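Local structure of transcriptional regulator (GntR family) (Enterococcus faecalis, 3DDV) at residues S71-L76 / V115-Y120. The protein probably represses or activates transcription in response to a small effector molecule, which its UTRA domain is expected to bind, as in other GntR regulators with this domain. Numbering follows the deposited sequence.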
loop_
_atom_site.group_PDB
_atom_site.type_symbol
_atom_site.label_atom_id
_atom_site.label_comp_id
_atom_site.label_asym_id
_atom_site.label_seq_id
_atom_site.Cartn_x
_atom_site.Cartn_y
_atom_site.Cartn_z
ATOM N N SER B 71 20.614 33.552 -3.218
ATOM C CA SER B 71 19.350 34.285 -3.319
ATOM C C SER B 71 18.581 33.822 -4.535
ATOM O O SER B 71 17.937 34.618 -5.240
ATOM C CB SER B 71 19.661 35.778 -3.459
ATOM O OG SER B 71 20.678 36.171 -2.555
ATOM N N PHE B 72 18.671 32.529 -4.807
ATOM C CA PHE B 72 18.271 32.047 -6.118
ATOM C C PHE B 72 16.803 32.336 -6.380
ATOM O O PHE B 72 16.441 32.944 -7.393
ATOM C CB PHE B 72 18.562 30.554 -6.259
ATOM C CG PHE B 72 18.218 30.003 -7.601
ATOM C CD1 PHE B 72 18.469 30.742 -8.762
ATOM C CD2 PHE B 72 17.658 28.744 -7.714
ATOM C CE1 PHE B 72 18.159 30.239 -10.001
ATOM C CE2 PHE B 72 17.348 28.231 -8.959
ATOM C CZ PHE B 72 17.604 28.984 -10.106
ATOM N N TYR B 73 15.969 31.932 -5.434
ATOM C CA TYR B 73 14.544 32.093 -5.599
ATOM C C TYR B 73 14.153 33.569 -5.627
ATOM O O TYR B 73 13.533 34.018 -6.605
ATOM C CB TYR B 73 13.831 31.314 -4.517
ATOM C CG TYR B 73 13.870 29.819 -4.698
ATOM C CD1 TYR B 73 14.091 29.242 -5.956
ATOM C CD2 TYR B 73 13.644 28.963 -3.616
ATOM C CE1 TYR B 73 14.100 27.848 -6.142
ATOM C CE2 TYR B 73 13.655 27.559 -3.789
ATOM C CZ TYR B 73 13.885 27.013 -5.075
ATOM O OH TYR B 73 13.901 25.638 -5.286
ATOM N N LYS B 74 14.549 34.298 -4.573
ATOM C CA LYS B 74 14.473 35.775 -4.535
ATOM C C LYS B 74 14.887 36.391 -5.872
ATOM O O LYS B 74 14.124 37.110 -6.524
ATOM C CB LYS B 74 15.392 36.394 -3.430
ATOM C CG LYS B 74 15.223 35.863 -1.955
ATOM C CD LYS B 74 13.965 36.410 -1.216
ATOM C CE LYS B 74 13.133 35.327 -0.439
ATOM N NZ LYS B 74 13.631 35.007 0.951
ATOM N N THR B 75 16.114 36.122 -6.284
ATOM C CA THR B 75 16.658 36.794 -7.447
ATOM C C THR B 75 15.829 36.496 -8.651
ATOM O O THR B 75 15.602 37.359 -9.465
ATOM C CB THR B 75 18.114 36.368 -7.697
ATOM O OG1 THR B 75 18.868 36.608 -6.492
ATOM C CG2 THR B 75 18.738 37.114 -8.912
ATOM N N LEU B 76 15.368 35.262 -8.744
ATOM C CA LEU B 76 14.665 34.778 -9.934
ATOM C C LEU B 76 13.367 35.546 -10.153
ATOM O O LEU B 76 13.088 36.050 -11.255
ATOM C CB LEU B 76 14.377 33.293 -9.755
ATOM C CG LEU B 76 14.494 32.355 -10.947
ATOM C CD1 LEU B 76 15.506 32.788 -11.973
ATOM C CD2 LEU B 76 14.809 30.971 -10.417
ATOM N N VAL B 115 16.989 13.276 -2.177
ATOM C CA VAL B 115 15.862 13.971 -2.761
ATOM C C VAL B 115 16.290 14.505 -4.096
ATOM O O VAL B 115 17.261 15.223 -4.184
ATOM C CB VAL B 115 15.400 15.158 -1.887
ATOM C CG1 VAL B 115 14.127 15.779 -2.473
ATOM C CG2 VAL B 115 15.192 14.681 -0.520
ATOM N N ARG B 116 15.555 14.154 -5.124
ATOM C CA ARG B 116 15.728 14.754 -6.403
ATOM C C ARG B 116 14.489 15.560 -6.692
ATOM O O ARG B 116 13.376 15.068 -6.564
ATOM C CB ARG B 116 15.823 13.677 -7.470
ATOM C CG ARG B 116 17.038 12.747 -7.390
ATOM C CD ARG B 116 17.255 12.237 -8.731
ATOM N NE ARG B 116 17.770 10.883 -8.832
ATOM C CZ ARG B 116 19.057 10.585 -8.897
ATOM N NH1 ARG B 116 20.022 11.545 -8.782
ATOM N NH2 ARG B 116 19.381 9.314 -9.041
ATOM N N GLN B 117 14.691 16.756 -7.206
ATOM C CA GLN B 117 13.604 17.675 -7.418
ATOM C C GLN B 117 13.729 18.444 -8.728
ATOM O O GLN B 117 14.814 18.857 -9.066
ATOM C CB GLN B 117 13.650 18.630 -6.277
ATOM C CG GLN B 117 13.192 20.007 -6.572
ATOM C CD GLN B 117 13.052 20.805 -5.266
ATOM O OE1 GLN B 117 12.646 20.289 -4.208
ATOM N NE2 GLN B 117 13.449 22.048 -5.337
ATOM N N VAL B 118 12.617 18.600 -9.453
ATOM C CA VAL B 118 12.485 19.568 -10.542
ATOM C C VAL B 118 11.481 20.659 -10.168
ATOM O O VAL B 118 10.428 20.353 -9.641
ATOM C CB VAL B 118 12.001 18.936 -11.832
ATOM C CG1 VAL B 118 11.944 19.994 -12.914
ATOM C CG2 VAL B 118 12.902 17.828 -12.222
ATOM N N SER B 119 11.798 21.911 -10.463
ATOM C CA SER B 119 10.930 23.021 -10.145
ATOM C C SER B 119 10.633 23.766 -11.413
ATOM O O SER B 119 11.478 23.854 -12.321
ATOM C CB SER B 119 11.598 23.996 -9.178
ATOM O OG SER B 119 11.989 23.344 -7.993
ATOM N N TYR B 120 9.436 24.337 -11.466
ATOM C CA TYR B 120 8.936 24.922 -12.696
ATOM C C TYR B 120 8.432 26.343 -12.508
ATOM O O TYR B 120 7.991 26.724 -11.426
ATOM C CB TYR B 120 7.778 24.069 -13.217
ATOM C CG TYR B 120 8.116 22.637 -13.440
ATOM C CD1 TYR B 120 8.437 22.176 -14.704
ATOM C CD2 TYR B 120 8.114 21.745 -12.395
ATOM C CE1 TYR B 120 8.746 20.843 -14.926
ATOM C CE2 TYR B 120 8.437 20.418 -12.597
ATOM C CZ TYR B 120 8.745 19.976 -13.861
ATOM O OH TYR B 120 9.064 18.662 -14.056
#
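Tyr73 reaches from helix 72-80 to strand 111-121 with its phenol oxygen alone: OH stands 3.6 Å from NE2 of Gln117 and 4.0 Å from OG of Ser119, and no other atom pair joins the two segments within 4.5 Å. The backbones are correspondingly far apart, CA of Tyr73 lying 10.8 Å from CA of Ser119, and just 60 Å² is buried in total, more than half of it on the tyrosine. Its ring leaves the helix with CG anti to the carbonyl carbon (chi1 -73°), and although the CB bond does not aim at the strand, the length of the ring carries the hydroxyl across. Gln117 comes from the opposite direction, extended beyond CG, and its amide plane is turned 15° from the ring plane, so NE2 and the phenol oxygen approach with the two groups nearly coplanar, not face on face. Neither approach is a hydrogen bond. What links the three polar ends is Glu128 on the adjacent strand 126-135: its OE1 is hydrogen-bonded to Tyr73 OH and Ser119 OG and weakly to Gln117 NE2, while Gln117 OE1 has a weak bond to Gln89 on strand 84-95. One carboxylate oxygen thus gathers three groups. On the helix side, Ser71 O accepts from Thr75 N and, from above the carbonyl plane, from Thr75 OG1, two bonds within the first turn. Gln117 and Ser119, two apart on the strand, both direct CB toward the helix. The contact therefore joins a helix to one face of a six-stranded antiparallel sheet, through a polar cluster in which a sheet carboxylate bridges helix and strand, consistent with the chorismate-lyase-like fold of UTRA domains.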